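Local coordinates for putative polyphosphate kinase 2 family protein (Arthrobacter aurescens, PDB 3RHF) that probably acts as a polyphosphate kinase, moving phosphate groups between polyphosphate and nucleotides on a P-loop kinase-like fold, at residues 20-25 / 242-247; 48-53 / 252-257; 61-66 / 269-274; 149-154 / 218-223. All coordinates share one frame; numbering follows the deposited sequence.

Contacts 1 and 2 are buried and contact 3 partly so, whereas contact 4 lies at the surface; contacts 3 and 4 lie on opposite sides of the chain's centre. Contact 1 works mainly through the backbone, pairing an N-terminal loop with the outer strand 242-246. Its residues touch those of contact 2, where helix 250-266, next in the chain after that strand, packs on helix 43-69 through aliphatic groups and one hydrogen bond from a glutamine amide. The same long helix returns in contact 3, there carrying a C-terminal loop on a lysine-tryptophan CH-pi contact beside the second subunit. Contact 4 joins a helix end to a helix start by a histidine-tyrosine pair.

Contact 1 (20-25 / 242-247); sequences LRVGSG and WHVVPA
Arg-21 and His-243 face each other as an antiparallel, non-hydrogen-bonded pair, their CA atoms 4.6 Å apart, and two backbone bonds flank them. Val-22 N gives its hydrogen to Trp-242 O at 3.0 Å, and Val-244 N gives its own to Leu-20 O at 3.1 Å. Leu-20 O is also approached by the CA-H of His-243. Beyond this single bridge the side chain of Leu-20 reaches over Val-244 O to Val-245 and Pro-246, crossing both at a slant. Its CB faces Val-244 O and its CG stays near the same oxygen, anti to the backbone carbonyl carbon (chi1 -66°). There the chain forks: CD1 lies against Val-245 CG2 at 3.5 Å, while CD2 comes to 3.3 Å from Val-244 O and 3.7 Å from Pro-246 CD. The strand is the last in a five-stranded parallel sheet of order 2-3-1-4-5, as in P-loop kinases. Strand 179-187 pairs with one side of it through Met-185 and Asn-187, and the loop of Leu-20 meets the other side, running against the sheet direction. An alanine in place of Leu-20 would probably open a gap beside Val-245 CG2 and Pro-246 CD, where CD1 and CD2 now pack. Farther along the loop, Val-22 CG2 touches Val-244 CG2 at 3.9 Å and Trp-242 CB at 4.0 Å, and Phe-232 of helix 221-235 packs against both valines. Two ring nitrogens bond outside the pair: His-243 ND1 to Lys-183 O and Trp-242 NE1 to Thr-235 OG1.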
# COMPACT_ATOMS: atom_id res chain seq x y z
N LEU A 20 -18.63 3.17 20.10
CA LEU A 20 -17.54 2.18 20.28
C LEU A 20 -16.45 2.66 21.22
O LEU A 20 -15.53 1.91 21.52
CB LEU A 20 -16.91 1.76 18.95
CG LEU A 20 -17.81 0.99 18.00
CD1 LEU A 20 -17.00 0.61 16.74
CD2 LEU A 20 -18.46 -0.24 18.68
N ARG A 21 -16.59 3.90 21.68
CA ARG A 21 -15.61 4.55 22.58
C ARG A 21 -15.50 3.80 23.91
O ARG A 21 -16.48 3.28 24.40
CB ARG A 21 -16.07 5.98 22.86
CG ARG A 21 -15.00 6.98 23.22
CD ARG A 21 -15.55 8.44 23.39
NE ARG A 21 -14.65 9.22 24.25
CZ ARG A 21 -14.71 9.28 25.59
NH1 ARG A 21 -13.81 10.01 26.27
NH2 ARG A 21 -15.68 8.64 26.27
N VAL A 22 -14.30 3.74 24.47
CA VAL A 22 -14.11 3.24 25.82
C VAL A 22 -14.10 4.40 26.82
O VAL A 22 -13.12 5.15 26.93
CB VAL A 22 -12.83 2.42 25.92
CG1 VAL A 22 -12.47 2.14 27.38
CG2 VAL A 22 -12.97 1.17 25.11
N GLY A 23 -15.21 4.56 27.52
CA GLY A 23 -15.42 5.68 28.43
C GLY A 23 -15.34 5.24 29.86
O GLY A 23 -15.05 4.08 30.15
N SER A 24 -15.59 6.16 30.79
CA SER A 24 -15.48 5.83 32.21
C SER A 24 -16.36 4.62 32.57
O SER A 24 -15.96 3.77 33.38
CB SER A 24 -15.85 7.05 33.06
OG SER A 24 -17.14 7.50 32.71
N GLY A 25 -17.54 4.52 31.93
CA GLY A 25 -18.44 3.37 32.15
C GLY A 25 -17.92 1.99 31.73
O GLY A 25 -18.40 0.98 32.23
N TRP A 242 -9.61 4.83 23.28
CA TRP A 242 -9.68 3.49 22.68
C TRP A 242 -11.05 3.24 22.06
O TRP A 242 -12.03 3.80 22.50
CB TRP A 242 -9.43 2.42 23.72
CG TRP A 242 -8.04 2.06 23.83
CD1 TRP A 242 -7.16 2.40 24.84
CD2 TRP A 242 -7.34 1.26 22.94
NE1 TRP A 242 -5.95 1.86 24.60
CE2 TRP A 242 -6.01 1.16 23.43
CE3 TRP A 242 -7.68 0.62 21.77
CZ2 TRP A 242 -5.03 0.44 22.77
CZ3 TRP A 242 -6.68 -0.10 21.09
CH2 TRP A 242 -5.38 -0.18 21.59
N HIS A 243 -11.12 2.43 21.03
CA HIS A 243 -12.38 1.99 20.52
C HIS A 243 -12.30 0.49 20.41
O HIS A 243 -11.32 -0.03 19.93
CB HIS A 243 -12.67 2.59 19.16
CG HIS A 243 -12.62 4.07 19.12
ND1 HIS A 243 -11.45 4.76 18.92
CD2 HIS A 243 -13.59 5.01 19.26
CE1 HIS A 243 -11.70 6.06 18.95
NE2 HIS A 243 -13.00 6.23 19.14
N VAL A 244 -13.35 -0.18 20.84
CA VAL A 244 -13.44 -1.62 20.75
C VAL A 244 -14.60 -1.91 19.81
O VAL A 244 -15.74 -1.52 20.07
CB VAL A 244 -13.71 -2.24 22.13
CG1 VAL A 244 -14.14 -3.72 21.95
CG2 VAL A 244 -12.48 -2.10 23.07
N VAL A 245 -14.27 -2.57 18.70
CA VAL A 245 -15.10 -2.75 17.55
C VAL A 245 -15.43 -4.24 17.46
O VAL A 245 -14.55 -5.08 17.18
CB VAL A 245 -14.34 -2.38 16.26
CG1 VAL A 245 -15.19 -2.67 15.10
CG2 VAL A 245 -13.89 -0.89 16.24
N PRO A 246 -16.70 -4.60 17.69
CA PRO A 246 -17.14 -5.98 17.53
C PRO A 246 -16.76 -6.48 16.14
O PRO A 246 -17.06 -5.81 15.16
CB PRO A 246 -18.63 -5.86 17.66
CG PRO A 246 -18.82 -4.82 18.61
CD PRO A 246 -17.73 -3.81 18.37
N ALA A 247 -16.04 -7.60 16.07
CA ALA A 247 -15.40 -8.01 14.82
C ALA A 247 -15.75 -9.43 14.38
O ALA A 247 -15.19 -9.91 13.39
CB ALA A 247 -13.91 -7.87 14.93

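Contact 2 (48-53 / 252-257); sequences ALLAAQ and YARIAV
Leu-50 and Ile-255 bring their CA atoms within 5.8 Å where helices 43-69 and 250-266 run side by side in the same general direction, the short segments inclined at 32° with their axes 9.6 Å apart. Ile-255 takes the largest share of the contact, meeting three side chains of helix 43-69. Its CG2 meets Leu-50 CD1 at 3.9 Å and Gln-53 OE1 at 3.4 Å. Its CG1 stands between backbone N and carbonyl carbon (chi1 56°), and CD1 beyond it meets Leu-49 CD2 at 4.1 Å, the two side chains crossing at about a right angle. Leu-50 reaches the neighbouring residue too, CD2 resting on the aliphatic CD of Arg-254, whose guanidinium leads away to a bound citrate, probably from the crystallisation liquor. Gln-53 supplies the polar link: NE2 donates to Ile-255 O at 3.2 Å, nearly straight and on a lone pair in the carbonyl plane, with the oxygen close to the plane of the amide. A second bond, from NE2 to Gln-259 OE1, joins the same helix one turn on. NE2 thus has two acceptors in a largely aliphatic interface, which probably holds the amide in this rotation.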
# COMPACT_ATOMS: atom_id res chain seq x y z
N ALA A 48 -22.01 -2.24 0.47
CA ALA A 48 -22.22 -1.09 -0.37
C ALA A 48 -21.71 0.19 0.30
O ALA A 48 -21.22 1.07 -0.37
CB ALA A 48 -23.70 -0.98 -0.82
N LEU A 49 -21.81 0.30 1.62
CA LEU A 49 -21.19 1.42 2.32
C LEU A 49 -19.69 1.39 2.19
O LEU A 49 -19.09 2.41 2.01
CB LEU A 49 -21.56 1.45 3.80
CG LEU A 49 -20.96 2.57 4.67
CD1 LEU A 49 -21.40 3.98 4.25
CD2 LEU A 49 -21.30 2.32 6.08
N LEU A 50 -19.09 0.22 2.27
CA LEU A 50 -17.67 0.10 2.20
C LEU A 50 -17.13 0.72 0.92
O LEU A 50 -16.09 1.35 0.96
CB LEU A 50 -17.26 -1.35 2.22
CG LEU A 50 -15.77 -1.56 2.53
CD1 LEU A 50 -15.32 -0.79 3.83
CD2 LEU A 50 -15.44 -3.03 2.63
N ALA A 51 -17.82 0.55 -0.20
CA ALA A 51 -17.28 1.00 -1.49
C ALA A 51 -17.40 2.52 -1.56
O ALA A 51 -16.60 3.19 -2.22
CB ALA A 51 -18.05 0.34 -2.68
N ALA A 52 -18.40 3.07 -0.88
CA ALA A 52 -18.58 4.49 -0.87
C ALA A 52 -17.52 5.11 0.07
O ALA A 52 -16.97 6.19 -0.20
CB ALA A 52 -19.98 4.82 -0.42
N GLN A 53 -17.29 4.42 1.19
CA GLN A 53 -16.30 4.84 2.18
C GLN A 53 -14.94 4.97 1.52
O GLN A 53 -14.24 5.92 1.80
CB GLN A 53 -16.24 3.86 3.34
CG GLN A 53 -17.36 4.06 4.31
CD GLN A 53 -17.25 3.17 5.49
OE1 GLN A 53 -16.71 2.08 5.38
NE2 GLN A 53 -17.77 3.62 6.67
N TYR A 252 -18.68 -5.84 9.22
CA TYR A 252 -18.98 -4.69 10.12
C TYR A 252 -17.72 -3.98 10.61
O TYR A 252 -17.65 -2.75 10.65
CB TYR A 252 -19.81 -5.09 11.33
CG TYR A 252 -19.89 -3.94 12.33
CD1 TYR A 252 -20.62 -2.82 12.04
CD2 TYR A 252 -19.18 -3.96 13.51
CE1 TYR A 252 -20.69 -1.77 12.92
CE2 TYR A 252 -19.22 -2.93 14.38
CZ TYR A 252 -19.98 -1.82 14.10
OH TYR A 252 -20.05 -0.77 14.98
N ALA A 253 -16.74 -4.78 11.03
CA ALA A 253 -15.46 -4.23 11.46
C ALA A 253 -14.84 -3.38 10.35
O ALA A 253 -14.33 -2.32 10.62
CB ALA A 253 -14.51 -5.33 11.88
N ARG A 254 -14.92 -3.83 9.10
CA ARG A 254 -14.37 -3.03 8.05
C ARG A 254 -15.00 -1.64 7.98
O ARG A 254 -14.26 -0.66 7.82
CB ARG A 254 -14.54 -3.69 6.71
CG ARG A 254 -13.70 -4.90 6.51
CD ARG A 254 -14.05 -5.60 5.23
NE ARG A 254 -13.48 -6.95 5.24
CZ ARG A 254 -14.13 -8.09 4.95
NH1 ARG A 254 -15.40 -8.13 4.57
NH2 ARG A 254 -13.46 -9.23 4.99
N ILE A 255 -16.33 -1.55 8.03
CA ILE A 255 -16.97 -0.25 7.93
C ILE A 255 -16.87 0.56 9.21
O ILE A 255 -17.02 1.77 9.18
CB ILE A 255 -18.43 -0.33 7.50
CG1 ILE A 255 -19.25 -1.23 8.46
CG2 ILE A 255 -18.52 -0.77 6.07
CD1 ILE A 255 -20.77 -1.20 8.19
N ALA A 256 -16.61 -0.09 10.33
CA ALA A 256 -16.52 0.64 11.60
C ALA A 256 -15.13 1.29 11.66
O ALA A 256 -14.99 2.47 12.01
CB ALA A 256 -16.80 -0.28 12.81
N VAL A 257 -14.12 0.53 11.25
CA VAL A 257 -12.79 1.07 11.18
C VAL A 257 -12.78 2.19 10.18
O VAL A 257 -12.36 3.32 10.49
CB VAL A 257 -11.70 0.03 10.91
CG1 VAL A 257 -10.38 0.73 10.71
CG2 VAL A 257 -11.53 -0.91 12.12

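Contact 3 (61-66 / 269-274); sequences QEKLFA and QLDWPK
Lys-63 and Trp-272 mark the nearest backbone approach, CA to CA 5.8 Å, where the irregular 269-274 segment leaves helix 250-266 and crosses the flank of helix 43-69. The arrangement is a CH-pi contact that pins a C-terminal loop to this long helix of the three-layer alpha/beta/alpha sandwich. Lys-63 is extended and crosses the indole at about a right angle. Its CG, anti to the carbonyl carbon (chi1 -71°), sits almost straight above the centroid of the Trp-272 six-membered ring at 3.4 Å, and CE lies farther along the same face, 3.3 Å from NE1. The chain then carries NZ toward Asp-271 OD1, 4.0 Å away, a nearness of opposite charges short of a salt bridge. Asp-271 OD1 also takes a weak bond from Trp-272 N. Glu-62 CG meets the ring in plane at its edge, and OE2 comes obliquely to 3.3 Å from CH2. Trp-208 of the second subunit sets its ring nearly parallel to that of Trp-272, making the indole part of the dimer contact. On either side of Trp-272 in sequence, Leu-270 CD1 touches Leu-64 CB at 3.8 Å and Pro-273 CD lies 3.6 Å from Ala-66 CB.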
# COMPACT_ATOMS: atom_id res chain seq x y z
N GLN A 61 -7.79 11.57 2.33
CA GLN A 61 -6.39 11.33 2.56
C GLN A 61 -5.58 12.19 1.59
O GLN A 61 -4.56 12.72 1.93
CB GLN A 61 -6.07 9.83 2.42
CG GLN A 61 -4.62 9.45 2.42
CD GLN A 61 -3.97 9.51 1.04
OE1 GLN A 61 -4.42 8.86 0.10
NE2 GLN A 61 -2.90 10.32 0.92
N GLU A 62 -6.07 12.32 0.37
CA GLU A 62 -5.38 13.07 -0.63
C GLU A 62 -5.32 14.52 -0.21
O GLU A 62 -4.32 15.15 -0.43
CB GLU A 62 -6.02 12.94 -1.98
CG GLU A 62 -5.27 13.73 -3.05
CD GLU A 62 -5.69 13.42 -4.52
OE1 GLU A 62 -5.16 12.41 -5.08
OE2 GLU A 62 -6.48 14.21 -5.12
N LYS A 63 -6.36 15.02 0.43
CA LYS A 63 -6.33 16.36 1.00
C LYS A 63 -5.37 16.50 2.15
O LYS A 63 -4.59 17.44 2.18
CB LYS A 63 -7.68 16.79 1.47
CG LYS A 63 -8.66 17.09 0.34
CD LYS A 63 -9.96 17.64 0.94
CE LYS A 63 -11.08 17.81 -0.09
NZ LYS A 63 -12.38 18.14 0.55
N LEU A 64 -5.40 15.58 3.10
CA LEU A 64 -4.37 15.55 4.17
C LEU A 64 -2.98 15.72 3.57
O LEU A 64 -2.21 16.56 3.97
CB LEU A 64 -4.41 14.23 4.98
CG LEU A 64 -3.54 14.16 6.26
CD1 LEU A 64 -4.05 15.10 7.29
CD2 LEU A 64 -3.56 12.77 6.85
N PHE A 65 -2.68 14.89 2.59
CA PHE A 65 -1.40 14.92 1.90
C PHE A 65 -1.08 16.26 1.24
O PHE A 65 -0.02 16.79 1.38
CB PHE A 65 -1.39 13.83 0.85
CG PHE A 65 -0.05 13.59 0.25
CD1 PHE A 65 0.86 12.79 0.87
CD2 PHE A 65 0.31 14.22 -0.90
CE1 PHE A 65 2.13 12.59 0.32
CE2 PHE A 65 1.57 14.02 -1.45
CZ PHE A 65 2.47 13.20 -0.85
N ALA A 66 -2.04 16.80 0.51
CA ALA A 66 -1.86 18.04 -0.25
C ALA A 66 -1.57 19.13 0.74
O ALA A 66 -0.66 19.94 0.53
CB ALA A 66 -3.09 18.38 -1.06
N GLN A 269 -10.88 19.52 9.21
CA GLN A 269 -11.21 20.71 8.41
C GLN A 269 -10.21 20.87 7.26
O GLN A 269 -9.69 21.94 7.01
CB GLN A 269 -11.18 21.99 9.24
CG GLN A 269 -11.66 21.94 10.70
CD GLN A 269 -12.88 22.83 10.94
OE1 GLN A 269 -14.03 22.39 10.78
NE2 GLN A 269 -12.64 24.08 11.33
N LEU A 270 -9.97 19.76 6.57
CA LEU A 270 -9.08 19.71 5.42
C LEU A 270 -9.81 20.29 4.19
O LEU A 270 -10.99 20.09 4.01
CB LEU A 270 -8.62 18.24 5.15
CG LEU A 270 -7.98 17.44 6.31
CD1 LEU A 270 -7.58 15.99 5.94
CD2 LEU A 270 -6.76 18.19 6.86
N ASP A 271 -9.09 21.05 3.40
CA ASP A 271 -9.51 21.42 2.08
C ASP A 271 -8.28 21.48 1.22
O ASP A 271 -7.17 21.49 1.71
CB ASP A 271 -10.21 22.79 2.03
CG ASP A 271 -11.23 22.90 0.82
OD1 ASP A 271 -11.29 21.97 -0.05
OD2 ASP A 271 -11.95 23.92 0.73
N TRP A 272 -8.51 21.56 -0.07
CA TRP A 272 -7.46 21.65 -1.04
C TRP A 272 -6.73 22.96 -0.92
O TRP A 272 -7.36 24.01 -0.79
CB TRP A 272 -8.04 21.58 -2.45
CG TRP A 272 -8.84 20.34 -2.69
CD1 TRP A 272 -10.18 20.26 -2.87
CD2 TRP A 272 -8.34 19.01 -2.78
NE1 TRP A 272 -10.54 18.97 -3.08
CE2 TRP A 272 -9.43 18.18 -3.04
CE3 TRP A 272 -7.07 18.45 -2.69
CZ2 TRP A 272 -9.30 16.82 -3.20
CZ3 TRP A 272 -6.94 17.09 -2.83
CH2 TRP A 272 -8.04 16.29 -3.08
N PRO A 273 -5.41 22.90 -0.99
CA PRO A 273 -4.61 24.14 -1.01
C PRO A 273 -4.84 25.01 -2.23
O PRO A 273 -5.03 24.50 -3.34
CB PRO A 273 -3.15 23.64 -1.00
CG PRO A 273 -3.24 22.22 -0.57
CD PRO A 273 -4.58 21.70 -1.02
N LYS A 274 -4.88 26.31 -1.99
CA LYS A 274 -4.83 27.32 -3.05
C LYS A 274 -3.49 27.26 -3.78
O LYS A 274 -2.49 26.91 -3.22
CB LYS A 274 -4.97 28.75 -2.45
CG LYS A 274 -6.23 29.07 -1.60
CD LYS A 274 -7.55 28.48 -2.21
CE LYS A 274 -8.79 29.33 -1.82
NZ LYS A 274 -10.08 28.57 -2.02

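Contact 4 (149-154 / 218-223); sequences HRVHGW and RAYWDD
His-152 turns the edge of its imidazole to the ring of Tyr-220 in a T-shaped stack, planes at 79° and centroids 4.8 Å apart. NE2 stands 3.8 Å above the tyrosine ring, over its centre. Val-151 adds an aliphatic contact: its CG1 packs 3.8 Å from Tyr-220 CB and 3.9 Å from Asp-223 CB, and also lies over one face of the His-152 ring, toward its rim. An alanine at Tyr-220 would keep the CB contact, but the histidine edge would probably lose the face it rests on and be freer to turn. Helix 148-151 ends in a Schellman motif, Trp-154 N bonding to His-149 O and Gly-153 N to Arg-150 O, with Gly-153 at positive phi (59°). Across from it, a type I turn from Arg-218 to Trp-221 puts Tyr-220 at the N-cap position of helix 221-235, and chi1 of -63° sets its CG anti to the carbonyl carbon, 4.0 Å from His-152 NE2. Farther out, Tyr-224 of that helix touches both Val-151 and His-152, and Arg-150 forms a salt bridge with Asp-226. This charged link lies outside the two segments, while their direct meeting relies on ring and methyl packing.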
# COMPACT_ATOMS: atom_id res chain seq x y z
N HIS A 149 3.45 -9.18 27.21
CA HIS A 149 4.38 -9.13 28.34
C HIS A 149 3.65 -9.31 29.66
O HIS A 149 4.15 -9.93 30.58
CB HIS A 149 5.13 -7.80 28.35
CG HIS A 149 6.19 -7.68 27.28
ND1 HIS A 149 7.51 -7.39 27.57
CD2 HIS A 149 6.11 -7.78 25.94
CE1 HIS A 149 8.20 -7.33 26.45
NE2 HIS A 149 7.38 -7.57 25.44
N ARG A 150 2.44 -8.78 29.77
CA ARG A 150 1.68 -8.96 30.98
C ARG A 150 1.31 -10.43 31.18
O ARG A 150 1.73 -11.06 32.14
CB ARG A 150 0.44 -8.10 30.94
CG ARG A 150 -0.37 -8.18 32.19
CD ARG A 150 -1.39 -7.09 32.17
NE ARG A 150 -2.00 -6.86 33.46
CZ ARG A 150 -2.95 -7.62 34.00
NH1 ARG A 150 -3.43 -8.72 33.37
NH2 ARG A 150 -3.46 -7.26 35.17
N VAL A 151 0.54 -10.96 30.23
CA VAL A 151 0.11 -12.34 30.22
C VAL A 151 1.20 -13.30 30.66
O VAL A 151 0.97 -14.15 31.52
CB VAL A 151 -0.33 -12.77 28.83
CG1 VAL A 151 -0.74 -14.26 28.81
CG2 VAL A 151 -1.48 -11.91 28.37
N HIS A 152 2.38 -13.17 30.08
CA HIS A 152 3.47 -14.12 30.31
C HIS A 152 4.48 -13.73 31.42
O HIS A 152 5.56 -14.30 31.52
CB HIS A 152 4.17 -14.41 28.99
CG HIS A 152 3.33 -15.22 28.06
ND1 HIS A 152 3.19 -14.93 26.72
CD2 HIS A 152 2.56 -16.32 28.29
CE1 HIS A 152 2.39 -15.81 26.16
NE2 HIS A 152 1.98 -16.66 27.09
N GLY A 153 4.08 -12.79 32.28
CA GLY A 153 4.92 -12.36 33.41
C GLY A 153 6.29 -11.81 33.03
O GLY A 153 7.22 -11.87 33.84
N TRP A 154 6.42 -11.26 31.82
CA TRP A 154 7.70 -10.73 31.35
C TRP A 154 7.96 -9.30 31.82
O TRP A 154 8.96 -8.71 31.45
CB TRP A 154 7.80 -10.79 29.83
CG TRP A 154 7.75 -12.17 29.21
CD1 TRP A 154 7.97 -13.37 29.84
CD2 TRP A 154 7.55 -12.48 27.83
NE1 TRP A 154 7.88 -14.39 28.94
CE2 TRP A 154 7.62 -13.88 27.70
CE3 TRP A 154 7.29 -11.70 26.69
CZ2 TRP A 154 7.44 -14.54 26.47
CZ3 TRP A 154 7.10 -12.36 25.46
CH2 TRP A 154 7.18 -13.76 25.36
N ARG A 218 -4.47 -19.80 22.92
CA ARG A 218 -5.88 -19.92 23.35
C ARG A 218 -5.94 -20.28 24.84
O ARG A 218 -6.84 -19.86 25.56
CB ARG A 218 -6.65 -21.00 22.57
CG ARG A 218 -7.00 -20.65 21.15
CD ARG A 218 -7.76 -21.78 20.43
NE ARG A 218 -9.04 -22.13 21.06
CZ ARG A 218 -10.13 -21.36 21.06
NH1 ARG A 218 -11.24 -21.78 21.65
NH2 ARG A 218 -10.15 -20.17 20.46
N ALA A 219 -4.97 -21.07 25.28
CA ALA A 219 -4.86 -21.43 26.68
C ALA A 219 -4.78 -20.15 27.54
O ALA A 219 -5.24 -20.14 28.67
CB ALA A 219 -3.64 -22.33 26.89
N TYR A 220 -4.26 -19.06 26.98
CA TYR A 220 -4.14 -17.82 27.72
C TYR A 220 -5.21 -16.79 27.39
O TYR A 220 -5.10 -15.63 27.80
CB TYR A 220 -2.74 -17.25 27.53
CG TYR A 220 -1.65 -18.14 28.08
CD1 TYR A 220 -1.24 -18.04 29.41
CD2 TYR A 220 -1.03 -19.08 27.28
CE1 TYR A 220 -0.22 -18.89 29.91
CE2 TYR A 220 -0.03 -19.93 27.76
CZ TYR A 220 0.37 -19.82 29.07
OH TYR A 220 1.35 -20.66 29.52
N TRP A 221 -6.28 -17.22 26.76
CA TRP A 221 -7.28 -16.28 26.26
C TRP A 221 -7.84 -15.28 27.28
O TRP A 221 -8.03 -14.10 26.97
CB TRP A 221 -8.44 -17.00 25.55
CG TRP A 221 -9.44 -16.05 24.93
CD1 TRP A 221 -10.43 -15.40 25.58
CD2 TRP A 221 -9.51 -15.63 23.57
NE1 TRP A 221 -11.15 -14.63 24.71
CE2 TRP A 221 -10.59 -14.74 23.47
CE3 TRP A 221 -8.76 -15.93 22.43
CZ2 TRP A 221 -10.97 -14.15 22.28
CZ3 TRP A 221 -9.12 -15.34 21.24
CH2 TRP A 221 -10.21 -14.44 21.17
N ASP A 222 -8.16 -15.73 28.49
CA ASP A 222 -8.83 -14.83 29.42
C ASP A 222 -7.82 -13.86 30.02
O ASP A 222 -8.21 -12.77 30.39
CB ASP A 222 -9.60 -15.59 30.52
CG ASP A 222 -10.79 -16.40 29.96
OD1 ASP A 222 -11.67 -15.83 29.23
OD2 ASP A 222 -10.85 -17.61 30.27
N ASP A 223 -6.55 -14.27 30.12
CA ASP A 223 -5.47 -13.40 30.60
C ASP A 223 -5.31 -12.21 29.60
O ASP A 223 -5.29 -11.02 30.00
CB ASP A 223 -4.13 -14.17 30.73
CG ASP A 223 -4.14 -15.29 31.83
OD1 ASP A 223 -4.57 -15.02 32.98
OD2 ASP A 223 -3.68 -16.45 31.56